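Extracellular solute-binding protein, family 5 (Chelativorans sp., PDB 6WM6) is a periplasmic solute-binding protein that binds EDTA and related aminopolycarboxylates, probably delivering them to an ABC transporter for uptake. Local coordinates at residues D158-T162 / A174-F180; L336-A341 / P526-L530. All blocks are in the same frame, centred on the assembly; numbering follows the deposited sequence.

Contact 1: residues D158-T162 / A174-F180; sequences DFIET and ATFSEPF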
ATOM      1  N   ASP A 158      -5.831 -15.025  11.847  1.00 18.66           N
ATOM      2  CA  ASP A 158      -6.791 -15.500  12.834  1.00 21.04           C
ATOM      3  C   ASP A 158      -7.684 -16.625  12.305  1.00 21.49           C
ATOM      4  O   ASP A 158      -8.324 -17.318  13.116  1.00 22.35           O
ATOM      5  CB  ASP A 158      -7.626 -14.356  13.432  1.00 23.16           C
ATOM      6  CG  ASP A 158      -8.321 -13.499  12.406  1.00 25.61           C
ATOM      7  OD1 ASP A 158      -8.073 -13.600  11.199  1.00 25.26           O
ATOM      8  OD2 ASP A 158      -9.164 -12.662  12.829  1.00 32.47           O
ATOM      9  N   PHE A 159      -7.765 -16.819  10.993  1.00 19.96           N
ATOM     10  CA  PHE A 159      -8.537 -17.919  10.422  0.57 19.63           C
ATOM     11  C   PHE A 159      -7.804 -19.252  10.538  1.00 21.07           C
ATOM     12  O   PHE A 159      -8.419 -20.300  10.333  1.00 20.87           O
ATOM     13  CB  PHE A 159      -8.842 -17.678   8.940  0.57 20.95           C
ATOM     14  CG  PHE A 159      -9.902 -16.645   8.671  0.57 22.28           C
ATOM     15  CD1 PHE A 159      -9.783 -15.350   9.150  0.57 24.99           C
ATOM     16  CD2 PHE A 159     -11.009 -16.966   7.893  0.57 21.44           C
ATOM     17  CE1 PHE A 159     -10.766 -14.397   8.875  0.57 23.29           C
ATOM     18  CE2 PHE A 159     -11.987 -16.024   7.626  0.57 25.98           C
ATOM     19  CZ  PHE A 159     -11.857 -14.738   8.111  0.57 28.29           C
ATOM     20  N   ILE A 160      -6.502 -19.235  10.823  1.00 19.35           N
ATOM     21  CA  ILE A 160      -5.766 -20.465  11.108  1.00 20.38           C
ATOM     22  C   ILE A 160      -6.034 -20.838  12.564  1.00 20.52           C
ATOM     23  O   ILE A 160      -5.741 -20.067  13.489  1.00 21.53           O
ATOM     24  CB  ILE A 160      -4.263 -20.288  10.841  1.00 18.42           C
ATOM     25  CG1 ILE A 160      -4.009 -20.099   9.334  1.00 18.73           C
ATOM     26  CG2 ILE A 160      -3.465 -21.478  11.404  1.00 20.58           C
ATOM     27  CD1 ILE A 160      -2.569 -19.729   8.999  1.00 18.94           C
ATOM     28  N   GLU A 161      -6.617 -22.007  12.771  1.00 19.47           N
ATOM     29  CA  GLU A 161      -6.976 -22.484  14.102  0.53 21.14           C
ATOM     30  C   GLU A 161      -5.913 -23.373  14.724  1.00 24.03           C
ATOM     31  O   GLU A 161      -5.715 -23.322  15.953  1.00 24.06           O
ATOM     32  CB  GLU A 161      -8.296 -23.268  14.013  0.53 25.41           C
ATOM     33  CG  GLU A 161      -8.885 -23.671  15.346  0.53 26.34           C
ATOM     34  CD  GLU A 161     -10.258 -24.289  15.188  0.53 37.13           C
ATOM     35  OE1 GLU A 161     -10.441 -25.085  14.243  0.53 38.01           O
ATOM     36  OE2 GLU A 161     -11.153 -23.963  15.994  0.53 43.95           O
ATOM     37  N   THR A 162      -5.217 -24.164  13.923  1.00 21.90           N
ATOM     38  CA  THR A 162      -4.108 -24.989  14.393  0.52 23.04           C
ATOM     39  C   THR A 162      -2.956 -24.868  13.407  1.00 21.48           C
ATOM     40  O   THR A 162      -3.156 -24.790  12.192  1.00 21.14           O
ATOM     41  CB  THR A 162      -4.446 -26.465  14.603  0.52 26.19           C
ATOM     42  OG1 THR A 162      -4.783 -27.084  13.369  0.52 23.24           O
ATOM     43  CG2 THR A 162      -5.592 -26.620  15.606  0.52 26.72           C
ATOM     44  N   ALA A 174      -1.062 -25.846   8.352  1.00 19.19           N
ATOM     45  CA  ALA A 174      -2.030 -24.869   8.841  1.00 19.29           C
ATOM     46  C   ALA A 174      -3.437 -25.379   8.570  1.00 20.09           C
ATOM     47  O   ALA A 174      -3.784 -25.656   7.415  1.00 20.47           O
ATOM     48  CB  ALA A 174      -1.844 -23.529   8.133  1.00 18.78           C
ATOM     49  N   THR A 175      -4.238 -25.496   9.616  1.00 19.55           N
ATOM     50  CA  THR A 175      -5.639 -25.890   9.489  1.00 20.94           C
ATOM     51  C   THR A 175      -6.525 -24.692   9.830  1.00 19.92           C
ATOM     52  O   THR A 175      -6.355 -24.085  10.892  1.00 21.62           O
ATOM     53  CB  THR A 175      -5.965 -27.072  10.403  1.00 22.71           C
ATOM     54  OG1 THR A 175      -5.085 -28.167  10.114  1.00 24.98           O
ATOM     55  CG2 THR A 175      -7.413 -27.532  10.176  1.00 26.01           C
ATOM     56  N   PHE A 176      -7.443 -24.355   8.927  1.00 19.34           N
ATOM     57  CA  PHE A 176      -8.290 -23.179   9.041  1.00 19.84           C
ATOM     58  C   PHE A 176      -9.645 -23.529   9.644  1.00 22.61           C
ATOM     59  O   PHE A 176     -10.201 -24.600   9.394  1.00 25.05           O
ATOM     60  CB  PHE A 176      -8.508 -22.559   7.646  1.00 19.68           C
ATOM     61  CG  PHE A 176      -7.279 -21.905   7.054  1.00 19.65           C
ATOM     62  CD1 PHE A 176      -6.211 -22.666   6.607  1.00 19.10           C
ATOM     63  CD2 PHE A 176      -7.218 -20.529   6.932  1.00 19.78           C
ATOM     64  CE1 PHE A 176      -5.089 -22.050   6.042  1.00 18.10           C
ATOM     65  CE2 PHE A 176      -6.108 -19.917   6.362  1.00 20.18           C
ATOM     66  CZ  PHE A 176      -5.051 -20.664   5.938  1.00 19.29           C
ATOM     67  N   SER A 177     -10.184 -22.601  10.426  1.00 20.92           N
ATOM     68  CA  SER A 177     -11.524 -22.793  10.990  1.00 22.07           C
ATOM     69  C   SER A 177     -12.642 -22.513   9.995  1.00 22.48           C
ATOM     70  O   SER A 177     -13.786 -22.958  10.217  1.00 24.73           O
ATOM     71  CB  SER A 177     -11.698 -21.901  12.225  1.00 24.15           C
ATOM     72  OG  SER A 177     -11.467 -20.537  11.904  1.00 24.86           O
ATOM     73  N   GLU A 178     -12.355 -21.782   8.931  1.00 21.90           N
ATOM     74  CA  GLU A 178     -13.312 -21.510   7.870  1.00 22.51           C
ATOM     75  C   GLU A 178     -12.538 -21.138   6.618  1.00 21.31           C
ATOM     76  O   GLU A 178     -11.351 -20.810   6.705  1.00 22.22           O
ATOM     77  CB  GLU A 178     -14.278 -20.385   8.267  1.00 25.56           C
ATOM     78  CG  GLU A 178     -13.607 -19.064   8.548  1.00 26.66           C
ATOM     79  CD  GLU A 178     -14.593 -18.009   9.014  1.00 44.15           C
ATOM     80  OE1 GLU A 178     -15.244 -17.378   8.152  1.00 34.79           O
ATOM     81  OE2 GLU A 178     -14.729 -17.825  10.242  1.00 40.45           O
ATOM     82  N   PRO A 179     -13.180 -21.184   5.451  1.00 21.53           N
ATOM     83  CA  PRO A 179     -12.448 -20.931   4.201  1.00 19.30           C
ATOM     84  C   PRO A 179     -11.880 -19.519   4.155  1.00 22.02           C
ATOM     85  O   PRO A 179     -12.480 -18.560   4.637  1.00 22.49           O
ATOM     86  CB  PRO A 179     -13.504 -21.124   3.115  1.00 22.66           C
ATOM     87  CG  PRO A 179     -14.584 -21.949   3.753  1.00 27.50           C
ATOM     88  CD  PRO A 179     -14.584 -21.574   5.205  1.00 23.66           C
ATOM     89  N   PHE A 180     -10.722 -19.387   3.516  1.00 19.41           N
ATOM     90  CA  PHE A 180     -10.076 -18.078   3.385  1.00 18.89           C
ATOM     91  C   PHE A 180      -9.293 -18.029   2.084  1.00 18.78           C
ATOM     92  O   PHE A 180      -8.303 -18.756   1.894  1.00 19.01           O
ATOM     93  CB  PHE A 180      -9.190 -17.773   4.588  1.00 18.54           C
ATOM     94  CG  PHE A 180      -8.558 -16.405   4.548  1.00 19.95           C
ATOM     95  CD1 PHE A 180      -9.340 -15.278   4.613  1.00 25.81           C
ATOM     96  CD2 PHE A 180      -7.205 -16.253   4.425  1.00 19.45           C
ATOM     97  CE1 PHE A 180      -8.769 -14.020   4.555  1.00 32.27           C
ATOM     98  CE2 PHE A 180      -6.619 -15.005   4.359  1.00 19.19           C
ATOM     99  CZ  PHE A 180      -7.399 -13.890   4.438  1.00 21.00           C
TER
HETATM  100  O   HOH W   1      -9.399 -19.846  13.572  1.00 25.38           O
HETATM  101  O   HOH W   2     -11.362 -26.488  11.365  1.00 46.44           O
HETATM  102  O   HOH W   3      -2.734 -27.978  11.581  1.00 22.79           O

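Contact 2: residues L336-A341 / P526-L530; sequences LKAKTA and PIYQL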
ATOM      1  N   LEU A 336     -10.480  17.062 -13.989  1.00 23.84           N
ATOM      2  CA  LEU A 336      -9.563  16.820 -12.890  1.00 23.96           C
ATOM      3  C   LEU A 336      -8.315  16.102 -13.389  1.00 22.58           C
ATOM      4  O   LEU A 336      -7.179  16.481 -13.072  1.00 24.54           O
ATOM      5  CB  LEU A 336     -10.292  15.973 -11.849  1.00 34.36           C
ATOM      6  CG  LEU A 336      -9.909  16.028 -10.391  1.00 33.28           C
ATOM      7  CD1 LEU A 336      -9.880  17.430  -9.851  1.00 28.92           C
ATOM      8  CD2 LEU A 336     -10.935  15.201  -9.627  1.00 25.95           C
ATOM      9  N   LYS A 337      -8.506  15.039 -14.172  1.00 21.05           N
ATOM     10  CA  LYS A 337      -7.380  14.281 -14.689  1.00 21.74           C
ATOM     11  C   LYS A 337      -6.653  15.043 -15.792  1.00 19.68           C
ATOM     12  O   LYS A 337      -5.427  14.973 -15.880  1.00 20.09           O
ATOM     13  CB  LYS A 337      -7.885  12.919 -15.180  1.00 22.02           C
ATOM     14  CG  LYS A 337      -6.782  11.909 -15.436  1.00 20.89           C
ATOM     15  CD  LYS A 337      -7.320  10.505 -15.755  1.00 20.48           C
ATOM     16  CE  LYS A 337      -7.935  10.399 -17.125  1.00 21.29           C
ATOM     17  NZ  LYS A 337      -6.902  10.422 -18.208  1.00 21.29           N
ATOM     18  N   ALA A 338      -7.392  15.791 -16.619  1.00 20.81           N
ATOM     19  CA  ALA A 338      -6.780  16.577 -17.687  1.00 21.34           C
ATOM     20  C   ALA A 338      -5.838  17.640 -17.147  1.00 23.17           C
ATOM     21  O   ALA A 338      -4.817  17.952 -17.789  1.00 25.66           O
ATOM     22  CB  ALA A 338      -7.857  17.256 -18.538  1.00 23.53           C
ATOM     23  N   LYS A 339      -6.140  18.197 -15.977  1.00 22.21           N
ATOM     24  CA  LYS A 339      -5.324  19.262 -15.418  1.00 22.69           C
ATOM     25  C   LYS A 339      -4.163  18.772 -14.573  1.00 23.37           C
ATOM     26  O   LYS A 339      -3.163  19.485 -14.428  1.00 28.02           O
ATOM     27  CB  LYS A 339      -6.198  20.183 -14.551  1.00 24.46           C
ATOM     28  CG  LYS A 339      -7.309  20.902 -15.285  1.00 36.17           C
ATOM     29  CD  LYS A 339      -6.816  22.194 -15.895  1.00 49.96           C
ATOM     30  CE  LYS A 339      -7.976  23.030 -16.435  1.00 50.91           C
ATOM     31  NZ  LYS A 339      -8.644  22.386 -17.597  1.00 57.18           N
ATOM     32  N   THR A 340      -4.243  17.569 -13.995  1.00 21.04           N
ATOM     33  CA  THR A 340      -3.279  17.129 -13.010  1.00 22.23           C
ATOM     34  C   THR A 340      -2.454  15.912 -13.407  1.00 28.08           C
ATOM     35  O   THR A 340      -1.413  15.670 -12.785  1.00 37.38           O
ATOM     36  CB  THR A 340      -3.970  16.813 -11.666  1.00 25.91           C
ATOM     37  OG1 THR A 340      -4.930  15.762 -11.870  1.00 26.96           O
ATOM     38  CG2 THR A 340      -4.670  18.036 -11.120  1.00 25.78           C
ATOM     39  N   ALA A 341      -2.912  15.110 -14.356  1.00 21.37           N
ATOM     40  CA  ALA A 341      -2.201  13.912 -14.791  1.00 21.18           C
ATOM     41  C   ALA A 341      -1.897  13.944 -16.279  1.00 19.82           C
ATOM     42  O   ALA A 341      -0.748  13.689 -16.679  1.00 21.20           O
ATOM     43  CB  ALA A 341      -3.020  12.650 -14.458  1.00 22.10           C
ATOM     44  N   PRO A 526     -13.670   7.633  -5.945  1.00 14.54           N
ATOM     45  CA  PRO A 526     -12.338   7.303  -6.464  1.00 14.34           C
ATOM     46  C   PRO A 526     -11.967   8.242  -7.592  1.00 14.78           C
ATOM     47  O   PRO A 526     -12.830   8.684  -8.360  1.00 15.95           O
ATOM     48  CB  PRO A 526     -12.514   5.865  -6.977  1.00 16.02           C
ATOM     49  CG  PRO A 526     -13.976   5.814  -7.451  1.00 16.54           C
ATOM     50  CD  PRO A 526     -14.729   6.772  -6.523  1.00 15.56           C
ATOM     51  N   ILE A 527     -10.666   8.524  -7.708  1.00 15.42           N
ATOM     52  CA  ILE A 527     -10.152   9.492  -8.684  1.00 14.18           C
ATOM     53  C   ILE A 527      -9.249   8.773  -9.692  1.00 14.35           C
ATOM     54  O   ILE A 527      -9.687   8.422 -10.788  1.00 15.38           O
ATOM     55  CB  ILE A 527      -9.516  10.692  -7.970  1.00 15.15           C
ATOM     56  CG1 ILE A 527     -10.556  11.391  -7.070  1.00 16.45           C
ATOM     57  CG2 ILE A 527      -8.961  11.684  -8.978  1.00 17.99           C
ATOM     58  CD1 ILE A 527      -9.990  12.436  -6.119  1.00 17.98           C
ATOM     59  N   TYR A 528      -7.991   8.539  -9.352  1.00 15.08           N
ATOM     60  CA  TYR A 528      -7.076   7.801 -10.228  1.00 14.61           C
ATOM     61  C   TYR A 528      -5.858   7.404  -9.407  1.00 14.49           C
ATOM     62  O   TYR A 528      -5.598   7.932  -8.321  1.00 15.34           O
ATOM     63  CB  TYR A 528      -6.701   8.589 -11.482  1.00 15.81           C
ATOM     64  CG  TYR A 528      -5.978   9.891 -11.282  1.00 16.57           C
ATOM     65  CD1 TYR A 528      -4.677   9.921 -10.795  1.00 17.43           C
ATOM     66  CD2 TYR A 528      -6.578  11.124 -11.601  1.00 17.19           C
ATOM     67  CE1 TYR A 528      -3.978  11.112 -10.615  1.00 18.50           C
ATOM     68  CE2 TYR A 528      -5.889  12.307 -11.409  1.00 17.72           C
ATOM     69  CZ  TYR A 528      -4.611  12.297 -10.922  1.00 18.62           C
ATOM     70  OH  TYR A 528      -3.882  13.465 -10.727  1.00 24.27           O
ATOM     71  N   GLN A 529      -5.090   6.470  -9.964  1.00 15.82           N
ATOM     72  CA  GLN A 529      -3.893   5.948  -9.309  1.00 14.96           C
ATOM     73  C   GLN A 529      -2.752   6.951  -9.313  1.00 14.71           C
ATOM     74  O   GLN A 529      -2.501   7.653 -10.298  1.00 16.50           O
ATOM     75  CB  GLN A 529      -3.447   4.686 -10.051  1.00 14.52           C
ATOM     76  CG  GLN A 529      -4.333   3.459  -9.817  1.00 15.33           C
ATOM     77  CD  GLN A 529      -4.118   2.448 -10.895  1.00 14.46           C
ATOM     78  OE1 GLN A 529      -4.720   2.527 -11.965  1.00 16.39           O
ATOM     79  NE2 GLN A 529      -3.295   1.456 -10.604  1.00 15.44           N
ATOM     80  N   LEU A 530      -2.011   6.992  -8.208  1.00 15.27           N
ATOM     81  CA  LEU A 530      -0.806   7.788  -8.158  1.00 14.45           C
ATOM     82  C   LEU A 530       0.245   7.208  -9.091  1.00 16.00           C
ATOM     83  O   LEU A 530       0.356   5.994  -9.228  1.00 16.90           O
ATOM     84  CB  LEU A 530      -0.222   7.820  -6.744  1.00 17.25           C
ATOM     85  CG  LEU A 530      -0.900   8.742  -5.729  1.00 17.06           C
ATOM     86  CD1 LEU A 530      -2.301   8.329  -5.376  1.00 19.14           C
ATOM     87  CD2 LEU A 530      -0.044   8.795  -4.457  1.00 20.30           C
TER

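Contact 1: residues D158-T162 / A174-F180
F159, I160 and T162 meet F176, S177 and T175 in a beta hairpin, strands 160-165 and 171-176, at the end where a classic beta bulge shifts the register by one residue. The extra residue of the bulge lies on the first strand, so E161 and T162 share T175 as their partner. T175 O takes two bonds in its carbonyl plane, 2.8 Å from E161 N and 3.2 Å from T162 N. The return bond, T175 N to T162 O, is nearly straight at 175°. Beyond the bulge S177 N reaches F159 O at 2.9 Å.

On the buried side I160 lays CG1 over one face of the F176 ring, 3.8 Å from its centroid, a CH-pi contact; its CD1 runs on to A174 CB. F176 can receive it because CG stands anti to its carbonyl carbon (chi1 -70°). A serine here would probably leave I160 CG1 without the ring face it rests on and open a gap beside F159 CB. In the conformer given, the F159 ring lies between E178, whose CG comes to 3.4 Å from F159 CD2, and F180, whose CD1 sits over one face with the planes 39° apart.

On the outer side one water joins D158 O to S177 OG, and another links the hydroxyls of T162 (in its given conformer) and T175, which lie side by side.

Strand 160-165 is outermost in a four-stranded antiparallel sheet; strand 171-176 pairs on its other flank with strand 111-117 (A174 with V113, F176 with Q111), while W138 of helix 131-141 donates to I160 O.

Contact 2: residues L336-A341 / P526-L530
Y528 reaches from strand 526-530 to the C-terminal end of helix 336-340, and its ring makes most of this buried contact, a helix packed on a sheet, joining helix 333-340 to strand 524-537. The tight part is at the phenol oxygen: Y528 OH lies 2.8 Å from T340 OG1, and the threonine oxygen sits in the plane of the tyrosine ring, at its edge. T340 in turn donates from OG1 to L336 O at 2.6 Å, the bond of a helix threonine to the carbonyl one turn back. Its OG1 is placed between backbone N and carbonyl carbon (chi1 61°), which puts the oxygen near both the helix carbonyl and the phenol oxygen. The T340 amide makes only long, weak bonds to L336 O and K337 O; A341 N to K337 O closes the turn in the backbone.

Around that polar point the packing is looser. A341 CB comes obliquely to Y528 CZ at 3.9 Å, and K337 meets the same ring through its CG, also 3.9 Å from Y528 CD2. Beyond CG the lysine bends away at chi3 and chi4, carrying NZ to a salt bridge with D342. L336 CD2 touches I527 CG2 at 4.1 Å. On the outward side of the helix K339 is exposed, its NZ paired with D335.

The axes of segments 336-340 and 526-530 approach to 9.9 Å at 31°. Helix 416-429 packs against both through M421, which touches L336 and I527; strand 305-311 pairs with the tyrosine's strand in the mixed sheet, and W348 sets its ring at about 90° to that of Y528.

From the N terminus the chain first meets contact 1, which closes a short loop: only eleven residues separate D158-T162 from A174-F180, and the result is a local hairpin at the edge of an antiparallel sheet. Contact 2 opens much later and spans 184 residues, bringing helix 333-340 back against the late strand 524-537 of the mixed sheet. The two loops follow in series, neither nested nor crossed. They lie on opposite sides of the chain's centre, with their own centres about 40 Å apart and nearest atoms about 22 Å apart, so each ties together a separate region of the solute-binding fold.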